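Local coordinates for protein peroxiredoxin (Clostridioides difficile, PDB 6TSB) that hydrolyses chitin through this family 18 glycosidase domain of a spore coat protein whose other part is probably a thiol-specific peroxidase, at residues T180-I186 against A239-L244. Residues are numbered along the deposited sequence; the frame is centred on the assembly and turned at random.
Sequences TGDRGYI and AMVRNL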
loop_
_atom_site.group_PDB
_atom_site.type_symbol
_atom_site.label_atom_id
_atom_site.label_comp_id
_atom_site.label_asym_id
_atom_site.label_seq_id
_atom_site.Cartn_x
_atom_site.Cartn_y
_atom_site.Cartn_z
ATOM N N THR A 180 -21.813 20.812 -8.745
ATOM C CA THR A 180 -21.864 19.419 -8.258
ATOM C C THR A 180 -22.852 18.661 -9.134
ATOM O O THR A 180 -23.476 19.287 -10.027
ATOM C CB THR A 180 -22.227 19.382 -6.776
ATOM O OG1 THR A 180 -23.605 19.731 -6.692
ATOM C CG2 THR A 180 -21.381 20.323 -5.946
ATOM N N GLY A 181 -22.932 17.350 -8.923
ATOM C CA GLY A 181 -23.833 16.457 -9.664
ATOM C C GLY A 181 -24.904 15.918 -8.744
ATOM O O GLY A 181 -25.573 14.955 -9.145
ATOM N N ASP A 182 -25.053 16.475 -7.545
ATOM C CA ASP A 182 -26.045 15.937 -6.579
ATOM C C ASP A 182 -27.452 16.387 -7.005
ATOM O O ASP A 182 -27.555 17.251 -7.917
ATOM C CB ASP A 182 -25.654 16.252 -5.135
ATOM C CG ASP A 182 -25.993 17.642 -4.635
ATOM O OD1 ASP A 182 -26.329 18.502 -5.454
ATOM O OD2 ASP A 182 -25.923 17.839 -3.412
ATOM N N ARG A 183 -28.476 15.778 -6.396
ATOM C CA ARG A 183 -29.907 15.892 -6.788
ATOM C C ARG A 183 -30.350 17.346 -6.611
ATOM O O ARG A 183 -30.891 17.900 -7.565
ATOM C CB ARG A 183 -30.789 14.953 -5.948
ATOM C CG ARG A 183 -30.590 13.465 -6.223
ATOM C CD ARG A 183 -31.347 12.827 -7.393
ATOM N NE ARG A 183 -30.868 11.471 -7.665
ATOM C CZ ARG A 183 -31.100 10.395 -6.905
ATOM N NH1 ARG A 183 -31.832 10.481 -5.806
ATOM N NH2 ARG A 183 -30.594 9.224 -7.250
ATOM N N GLY A 184 -30.143 17.901 -5.416
ATOM C CA GLY A 184 -30.386 19.315 -5.079
ATOM C C GLY A 184 -29.889 20.270 -6.156
ATOM O O GLY A 184 -30.652 21.192 -6.491
ATOM N N TYR A 185 -28.664 20.087 -6.672
ATOM C CA TYR A 185 -28.049 21.002 -7.673
ATOM C C TYR A 185 -28.808 20.837 -9.001
ATOM O O TYR A 185 -29.068 21.840 -9.698
ATOM C CB TYR A 185 -26.524 20.807 -7.809
ATOM C CG TYR A 185 -25.846 21.786 -8.749
ATOM C CD1 TYR A 185 -25.880 21.591 -10.121
ATOM C CD2 TYR A 185 -25.197 22.930 -8.287
ATOM C CE1 TYR A 185 -25.307 22.497 -10.998
ATOM C CE2 TYR A 185 -24.605 23.842 -9.158
ATOM C CZ TYR A 185 -24.684 23.634 -10.514
ATOM O OH TYR A 185 -24.142 24.505 -11.401
ATOM N N ILE A 186 -29.177 19.617 -9.373
ATOM C CA ILE A 186 -29.801 19.399 -10.707
ATOM C C ILE A 186 -31.215 19.989 -10.735
ATOM O O ILE A 186 -31.599 20.512 -11.818
ATOM C CB ILE A 186 -29.751 17.923 -11.110
ATOM C CG1 ILE A 186 -28.306 17.548 -11.438
ATOM C CG2 ILE A 186 -30.693 17.643 -12.284
ATOM C CD1 ILE A 186 -27.923 16.195 -10.965
ATOM N N ALA A 239 -22.104 8.634 -9.299
ATOM C CA ALA A 239 -23.517 9.073 -9.232
ATOM C C ALA A 239 -23.657 10.548 -9.690
ATOM O O ALA A 239 -24.735 10.902 -10.225
ATOM C CB ALA A 239 -24.051 8.851 -7.835
ATOM N N MET A 240 -22.631 11.396 -9.492
ATOM C CA MET A 240 -22.677 12.828 -9.903
ATOM C C MET A 240 -22.482 12.909 -11.402
ATOM O O MET A 240 -23.248 13.648 -12.069
ATOM C CB MET A 240 -21.619 13.676 -9.202
ATOM C CG MET A 240 -22.024 13.974 -7.802
ATOM S SD MET A 240 -21.018 15.274 -7.069
ATOM C CE MET A 240 -21.761 15.247 -5.442
ATOM N N VAL A 241 -21.580 12.100 -11.940
ATOM C CA VAL A 241 -21.395 12.049 -13.417
ATOM C C VAL A 241 -22.669 11.511 -14.091
ATOM O O VAL A 241 -23.068 12.056 -15.129
ATOM C CB VAL A 241 -20.185 11.201 -13.788
ATOM C CG1 VAL A 241 -19.967 11.225 -15.287
ATOM C CG2 VAL A 241 -18.955 11.666 -13.033
ATOM N N ARG A 242 -23.277 10.465 -13.536
ATOM C CA ARG A 242 -24.487 9.839 -14.140
ATOM C C ARG A 242 -25.671 10.809 -14.009
ATOM O O ARG A 242 -26.379 10.972 -15.007
ATOM C CB ARG A 242 -24.808 8.485 -13.487
ATOM C CG ARG A 242 -23.743 7.410 -13.690
ATOM C CD ARG A 242 -23.193 7.294 -15.109
ATOM N NE ARG A 242 -22.151 6.282 -15.153
ATOM C CZ ARG A 242 -21.329 6.072 -16.169
ATOM N NH1 ARG A 242 -21.410 6.819 -17.264
ATOM N NH2 ARG A 242 -20.410 5.115 -16.067
ATOM N N ASN A 243 -25.877 11.406 -12.824
ATOM C CA ASN A 243 -26.933 12.421 -12.597
ATOM C C ASN A 243 -26.816 13.545 -13.634
ATOM O O ASN A 243 -27.848 13.880 -14.275
ATOM C CB ASN A 243 -26.868 12.950 -11.172
ATOM C CG ASN A 243 -27.329 11.944 -10.146
ATOM O OD1 ASN A 243 -27.984 10.944 -10.462
ATOM N ND2 ASN A 243 -27.037 12.239 -8.896
ATOM N N LEU A 244 -25.616 14.102 -13.841
ATOM C CA LEU A 244 -25.428 15.196 -14.832
ATOM C C LEU A 244 -25.727 14.677 -16.242
ATOM O O LEU A 244 -26.301 15.444 -17.046
ATOM C CB LEU A 244 -24.012 15.768 -14.750
ATOM C CG LEU A 244 -23.717 16.599 -13.504
ATOM C CD1 LEU A 244 -22.238 16.853 -13.380
ATOM C CD2 LEU A 244 -24.462 17.925 -13.508
#
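G181 and M240 bring their CA atoms to 3.8 Å, an instance of close loop-to-helix packing at a glycine. With no side chain in between, the main chain of G181 settles among the side chains of M240, N243 and L244.

Two polar links bind this loop. N243 ND2 donates to G181 O at 3.1 Å, with the acceptor almost in the amide plane and the donor tilted 16° from the carbonyl plane. G181 N in turn donates a weak hydrogen bond to the thioether, 3.4 Å from M240 SD. Both polar backbone atoms of the glycine are thus engaged by side chains of the same helix. R183 contributes less: its NE comes no closer than 4.1 Å to N243 OD1, the guanidinium and amide planes being 57° apart.

Apolar contacts fill in around them. M240, its CG turned anti to the carbonyl carbon and the chain extended beyond, lays CB and CG along G181 and carries CE to 4.0 Å from D182 CB. L244 presses CG against G181 CA, while I186 reaches across N243 roughly at a right angle, its CD1 3.4 Å from N243 CB.

Within the turn, D182 is the N-cap of the helix starting at R183: its OD1 accepts from Y185 N at 3.1 Å, on the syn side but 33° out of the carboxylate plane.

The contact belongs to the TIM-barrel fold of the chitinase domain, where the loop leaving strand 174-179 turns into helix 183-188 and packs on helix 237-246. M240 and L244 also touch strand 201-204, and I186 and L244 share I192 of helix 192-195, while V241 and R242 pack on the second subunit.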